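Side-chain contacts in afamin (Homo sapiens, PDB 6FAK), which carries hydrophobic molecules in body fluids, binds vitamin E and keeps lipidated Wnt proteins soluble and active: residues 37-42 / 141-146; 25-30 / 137-142. All blocks are in the same frame, centred on the assembly; numbering follows the deposited sequence.

Contact 1 of 2, residues 37-42 / 141-146; sequences ATFEEM and FLYEVA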
loop_
_atom_site.group_PDB
_atom_site.type_symbol
_atom_site.label_atom_id
_atom_site.label_comp_id
_atom_site.label_asym_id
_atom_site.label_seq_id
_atom_site.Cartn_x
_atom_site.Cartn_y
_atom_site.Cartn_z
ATOM N N ALA A 37 -8.923 -15.386 14.709
ATOM C CA ALA A 37 -8.426 -15.966 15.959
ATOM C C ALA A 37 -8.431 -14.962 17.124
ATOM O O ALA A 37 -8.164 -13.748 16.934
ATOM C CB ALA A 37 -7.054 -16.580 15.791
ATOM N N THR A 38 -8.779 -15.480 18.314
ATOM C CA THR A 38 -8.912 -14.703 19.522
ATOM C C THR A 38 -7.534 -14.546 20.146
ATOM O O THR A 38 -6.593 -15.264 19.813
ATOM C CB THR A 38 -9.858 -15.404 20.560
ATOM O OG1 THR A 38 -9.315 -16.691 20.900
ATOM C CG2 THR A 38 -11.264 -15.624 19.982
ATOM N N PHE A 39 -7.423 -13.620 21.076
ATOM C CA PHE A 39 -6.164 -13.410 21.813
ATOM C C PHE A 39 -5.733 -14.591 22.684
ATOM O O PHE A 39 -4.540 -14.874 22.799
ATOM C CB PHE A 39 -6.182 -12.111 22.642
ATOM C CG PHE A 39 -4.826 -11.743 23.184
ATOM C CD1 PHE A 39 -3.877 -11.141 22.372
ATOM C CD2 PHE A 39 -4.461 -12.102 24.490
ATOM C CE1 PHE A 39 -2.615 -10.833 22.857
ATOM C CE2 PHE A 39 -3.202 -11.794 24.985
ATOM C CZ PHE A 39 -2.273 -11.151 24.160
ATOM N N GLU A 40 -6.694 -15.288 23.268
ATOM C CA GLU A 40 -6.398 -16.520 24.006
ATOM C C GLU A 40 -5.747 -17.561 23.114
ATOM O O GLU A 40 -4.811 -18.268 23.532
ATOM C CB GLU A 40 -7.667 -17.109 24.631
ATOM C CG GLU A 40 -8.197 -16.284 25.795
ATOM C CD GLU A 40 -9.379 -16.926 26.520
ATOM O OE1 GLU A 40 -9.723 -16.429 27.619
ATOM O OE2 GLU A 40 -9.966 -17.909 26.004
ATOM N N GLU A 41 -6.256 -17.675 21.882
ATOM C CA GLU A 41 -5.672 -18.592 20.905
ATOM C C GLU A 41 -4.216 -18.210 20.580
ATOM O O GLU A 41 -3.360 -19.085 20.488
ATOM C CB GLU A 41 -6.592 -18.736 19.671
ATOM C CG GLU A 41 -7.940 -19.412 20.009
ATOM C CD GLU A 41 -9.045 -19.279 18.941
ATOM O OE1 GLU A 41 -9.000 -18.413 18.037
ATOM O OE2 GLU A 41 -10.004 -20.083 18.996
ATOM N N MET A 42 -3.915 -16.919 20.481
ATOM C CA MET A 42 -2.554 -16.451 20.222
ATOM C C MET A 42 -1.546 -16.999 21.251
ATOM O O MET A 42 -0.494 -17.513 20.883
ATOM C CB MET A 42 -2.473 -14.906 20.221
ATOM C CG MET A 42 -3.276 -14.146 19.195
ATOM S SD MET A 42 -2.560 -14.297 17.562
ATOM C CE MET A 42 -3.961 -14.868 16.631
ATOM N N PHE A 141 -1.940 -4.955 21.587
ATOM C CA PHE A 141 -1.796 -3.945 20.491
ATOM C C PHE A 141 -1.380 -4.565 19.133
ATOM O O PHE A 141 -2.008 -4.315 18.107
ATOM C CB PHE A 141 -0.739 -2.890 20.888
ATOM C CG PHE A 141 -0.316 -1.980 19.755
ATOM C CD1 PHE A 141 -1.080 -0.866 19.416
ATOM C CD2 PHE A 141 0.832 -2.248 19.029
ATOM C CE1 PHE A 141 -0.713 -0.047 18.370
ATOM C CE2 PHE A 141 1.217 -1.433 17.991
ATOM C CZ PHE A 141 0.433 -0.335 17.666
ATOM N N LEU A 142 -0.318 -5.366 19.174
ATOM C CA LEU A 142 0.238 -6.016 18.048
ATOM C C LEU A 142 -0.738 -7.029 17.402
ATOM O O LEU A 142 -0.860 -7.069 16.182
ATOM C CB LEU A 142 1.535 -6.689 18.454
ATOM C CG LEU A 142 2.715 -6.823 17.529
ATOM C CD1 LEU A 142 2.913 -5.612 16.635
ATOM C CD2 LEU A 142 3.979 -7.082 18.367
ATOM N N TYR A 143 -1.394 -7.848 18.227
ATOM C CA TYR A 143 -2.543 -8.644 17.788
ATOM C C TYR A 143 -3.583 -7.825 17.027
ATOM O O TYR A 143 -4.015 -8.225 15.937
ATOM C CB TYR A 143 -3.180 -9.329 18.997
ATOM C CG TYR A 143 -4.535 -9.920 18.838
ATOM C CD1 TYR A 143 -4.715 -11.099 18.138
ATOM C CD2 TYR A 143 -5.652 -9.340 19.449
ATOM C CE1 TYR A 143 -5.976 -11.667 17.992
ATOM C CE2 TYR A 143 -6.918 -9.911 19.333
ATOM C CZ TYR A 143 -7.064 -11.089 18.625
ATOM O OH TYR A 143 -8.292 -11.662 18.521
ATOM N N GLU A 144 -4.020 -6.707 17.611
ATOM C CA GLU A 144 -5.133 -5.951 17.069
ATOM C C GLU A 144 -4.719 -5.250 15.778
ATOM O O GLU A 144 -5.506 -5.222 14.787
ATOM C CB GLU A 144 -5.718 -4.959 18.097
ATOM C CG GLU A 144 -6.358 -5.590 19.370
ATOM C CD GLU A 144 -7.635 -6.399 19.163
ATOM O OE1 GLU A 144 -8.126 -6.504 18.022
ATOM O OE2 GLU A 144 -8.168 -6.945 20.181
ATOM N N VAL A 145 -3.475 -4.779 15.729
ATOM C CA VAL A 145 -2.943 -4.153 14.517
ATOM C C VAL A 145 -2.736 -5.158 13.377
ATOM O O VAL A 145 -3.165 -4.926 12.243
ATOM C CB VAL A 145 -1.678 -3.321 14.829
ATOM C CG1 VAL A 145 -1.141 -2.700 13.555
ATOM C CG2 VAL A 145 -2.049 -2.167 15.770
ATOM N N ALA A 146 -2.125 -6.305 13.672
ATOM C CA ALA A 146 -1.776 -7.275 12.639
ATOM C C ALA A 146 -2.993 -7.922 11.958
ATOM O O ALA A 146 -3.027 -8.055 10.750
ATOM C CB ALA A 146 -0.881 -8.343 13.208
#

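Contact 2 of 2, residues 25-30 / 137-142; sequences ITIIAF and LLNHFL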
loop_
_atom_site.group_PDB
_atom_site.type_symbol
_atom_site.label_atom_id
_atom_site.label_comp_id
_atom_site.label_asym_id
_atom_site.label_seq_id
_atom_site.Cartn_x
_atom_site.Cartn_y
_atom_site.Cartn_z
ATOM N N ILE A 25 6.639 -11.874 17.132
ATOM C CA ILE A 25 6.697 -12.478 15.804
ATOM C C ILE A 25 5.573 -13.489 15.589
ATOM O O ILE A 25 4.925 -13.502 14.517
ATOM C CB ILE A 25 8.085 -13.133 15.608
ATOM C CG1 ILE A 25 9.156 -12.038 15.463
ATOM C CG2 ILE A 25 8.127 -14.084 14.441
ATOM C CD1 ILE A 25 10.560 -12.614 15.519
ATOM N N THR A 26 5.358 -14.346 16.572
ATOM C CA THR A 26 4.347 -15.375 16.462
ATOM C C THR A 26 2.905 -14.793 16.379
ATOM O O THR A 26 2.060 -15.277 15.611
ATOM C CB THR A 26 4.453 -16.360 17.658
ATOM O OG1 THR A 26 5.736 -17.002 17.620
ATOM C CG2 THR A 26 3.409 -17.433 17.553
ATOM N N ILE A 27 2.650 -13.800 17.221
ATOM C CA ILE A 27 1.375 -13.065 17.250
ATOM C C ILE A 27 1.113 -12.433 15.894
ATOM O O ILE A 27 0.007 -12.577 15.336
ATOM C CB ILE A 27 1.377 -12.011 18.380
ATOM C CG1 ILE A 27 1.233 -12.725 19.710
ATOM C CG2 ILE A 27 0.235 -11.005 18.217
ATOM C CD1 ILE A 27 1.421 -11.811 20.925
ATOM N N ILE A 28 2.138 -11.756 15.347
ATOM C CA ILE A 28 1.974 -11.094 14.051
ATOM C C ILE A 28 1.585 -12.161 12.992
ATOM O O ILE A 28 0.585 -12.004 12.309
ATOM C CB ILE A 28 3.239 -10.392 13.565
ATOM C CG1 ILE A 28 3.553 -9.161 14.445
ATOM C CG2 ILE A 28 3.084 -9.936 12.117
ATOM C CD1 ILE A 28 4.834 -8.436 14.114
ATOM N N ALA A 29 2.354 -13.241 12.910
ATOM C CA ALA A 29 2.079 -14.285 11.882
ATOM C C ALA A 29 0.647 -14.881 12.016
ATOM O O ALA A 29 -0.079 -15.019 11.047
ATOM C CB ALA A 29 3.107 -15.397 11.988
ATOM N N PHE A 30 0.318 -15.281 13.239
ATOM C CA PHE A 30 -0.931 -15.945 13.532
ATOM C C PHE A 30 -2.106 -15.022 13.259
ATOM O O PHE A 30 -3.021 -15.410 12.531
ATOM C CB PHE A 30 -0.953 -16.444 14.971
ATOM C CG PHE A 30 -2.064 -17.422 15.299
ATOM C CD1 PHE A 30 -2.904 -17.974 14.358
ATOM C CD2 PHE A 30 -2.224 -17.815 16.604
ATOM C CE1 PHE A 30 -3.891 -18.897 14.709
ATOM C CE2 PHE A 30 -3.238 -18.696 17.005
ATOM C CZ PHE A 30 -4.061 -19.273 16.038
ATOM N N LEU A 137 0.217 -5.376 27.159
ATOM C CA LEU A 137 -0.349 -4.268 26.404
ATOM C C LEU A 137 0.169 -4.292 24.993
ATOM O O LEU A 137 -0.588 -4.125 24.058
ATOM C CB LEU A 137 0.000 -2.925 27.040
ATOM C CG LEU A 137 -0.672 -1.709 26.381
ATOM C CD1 LEU A 137 -2.034 -1.464 27.010
ATOM C CD2 LEU A 137 0.206 -0.469 26.463
ATOM N N LEU A 138 1.469 -4.444 24.845
ATOM C CA LEU A 138 2.084 -4.487 23.546
ATOM C C LEU A 138 1.648 -5.752 22.789
ATOM O O LEU A 138 1.452 -5.686 21.584
ATOM C CB LEU A 138 3.612 -4.401 23.659
ATOM C CG LEU A 138 4.395 -3.897 22.431
ATOM C CD1 LEU A 138 5.337 -2.752 22.787
ATOM C CD2 LEU A 138 5.166 -5.013 21.738
ATOM N N ASN A 139 1.520 -6.888 23.483
ATOM C CA ASN A 139 1.021 -8.115 22.868
ATOM C C ASN A 139 -0.376 -7.912 22.279
ATOM O O ASN A 139 -0.596 -8.258 21.135
ATOM C CB ASN A 139 0.995 -9.299 23.823
ATOM C CG ASN A 139 2.372 -9.924 24.044
ATOM O OD1 ASN A 139 3.320 -9.659 23.310
ATOM N ND2 ASN A 139 2.476 -10.771 25.072
ATOM N N HIS A 140 -1.289 -7.319 23.047
ATOM C CA HIS A 140 -2.661 -7.084 22.573
ATOM C C HIS A 140 -2.718 -6.030 21.455
ATOM O O HIS A 140 -3.435 -6.210 20.455
ATOM C CB HIS A 140 -3.604 -6.729 23.735
ATOM C CG HIS A 140 -5.058 -6.796 23.371
ATOM N ND1 HIS A 140 -5.870 -7.851 23.716
ATOM C CD2 HIS A 140 -5.840 -5.935 22.678
ATOM C CE1 HIS A 140 -7.087 -7.641 23.246
ATOM N NE2 HIS A 140 -7.096 -6.483 22.618
ATOM N N PHE A 141 -1.940 -4.955 21.587
ATOM C CA PHE A 141 -1.796 -3.945 20.491
ATOM C C PHE A 141 -1.380 -4.565 19.133
ATOM O O PHE A 141 -2.008 -4.315 18.107
ATOM C CB PHE A 141 -0.739 -2.890 20.888
ATOM C CG PHE A 141 -0.316 -1.980 19.755
ATOM C CD1 PHE A 141 -1.080 -0.866 19.416
ATOM C CD2 PHE A 141 0.832 -2.248 19.029
ATOM C CE1 PHE A 141 -0.713 -0.047 18.370
ATOM C CE2 PHE A 141 1.217 -1.433 17.991
ATOM C CZ PHE A 141 0.433 -0.335 17.666
ATOM N N LEU A 142 -0.318 -5.366 19.174
ATOM C CA LEU A 142 0.238 -6.016 18.048
ATOM C C LEU A 142 -0.738 -7.029 17.402
ATOM O O LEU A 142 -0.860 -7.069 16.182
ATOM C CB LEU A 142 1.535 -6.689 18.454
ATOM C CG LEU A 142 2.715 -6.823 17.529
ATOM C CD1 LEU A 142 2.913 -5.612 16.635
ATOM C CD2 LEU A 142 3.979 -7.082 18.367
#

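Contact 1 of 2, residues 37-42 / 141-146
Tyr-143 reaches from helix 134-148 to the start of helix 39-58 and meets Phe-39, Met-42 and Ala-37 in turn along its length. With CG anti to the backbone N (chi1 166°), the ring is carried out to the first turn of helix 39-58. Tyr-143 CB lies in the plane of the Phe-39 ring, at the edge, 3.9 Å from Phe-39 CD1. One step further, CG has the same Phe-39 CD1 at 3.8 Å, now over a face: a T-shaped stack, Phe-39 supplying the edge and Tyr-143 the face, with planes at 74°. Further out, Phe-39 CB sits over that face toward the rim, a CH-pi contact 4.2 Å from the Tyr-143 centroid. Met-42, its chain bent at chi2 and chi3, crosses the tyrosine at about a right angle and brings its CG to 3.5 Å from Tyr-143 CD1; its sulfur makes an oblique Met-aromatic contact. At the tip, Tyr-143 OH donates to Ala-37 O at 2.6 Å, in the carbonyl plane and on a lone pair, orienting the hydroxyl, while Phe-39 and Met-42 probably limit turning of the ring. Lys-86 and His-87 bind the Glu-41 carboxylate. Thr-38 N is held by Glu-41 OE1 at 3.0 Å, while Glu-41 N returns a weak bond to Thr-38 OG1. These reciprocal bonds form a capping box, opening a helix of the first albumin domain against a buried tyrosine.

Contact 2 of 2, residues 25-30 / 137-142
Two nearly parallel helices of the first albumin domain, 22-33 and 134-148, pack here with their local axes 9.7 Å apart and crossing at -22°. Ile-27 points into the interface. Its CD1 meets the amide end of Asn-139, 3.7 Å from Asn-139 OD1, and the two side chains cross at about a right angle. Its CG2, anti to the backbone N, lies against the backbone of the other helix, 4.1 Å from Asn-139 O and close to Leu-142 C. Cutting Ile-27 back to an alanine is likely to open a gap beside the Asn-139 amide, which would lose the methyl packed against it. Next along the helix, Ile-28 leaves the backbone to one side, yet its CG1, beside the backbone N (chi1 -69°), comes within 4.0 Å of Leu-142 CG. Leu-157 and Leu-158 of helix 154-171 also touch Ile-28, and Ala-161 touches Leu-142, so a third helix joins the packing. Asn-139 ND2 donates to Glu-23 OE1, a bond likely to steady the amide against Ile-27. Between the two segments, then, the contact is van der Waals packing, while the buried Asn-139 amide finds its hydrogen-bond partner one turn earlier on helix 22-33.

In the fold
Contacts 1 and 2 are neighbours, their centres about 6 Å apart, inside the first albumin domain of a predominantly helical chain. Along the sequence 25-30 comes first, then 37-42, and both pair with helix 134-148 roughly a hundred residues later. Helices 22-33 and 39-58 follow each other directly, so one later helix packs against both arms of this helical pair, using segments that overlap at Phe-141 and Leu-142, with Tyr-143 serving contact 1 and Asn-139 and Leu-142 contact 2. The two contacts also touch directly: Met-42 CE lies 3.4 Å from Phe-30 CD2, and Ile-27 CG2 is 3.6 Å from Tyr-143 N. Together they form one continuous buried patch joining early and late helices of the domain.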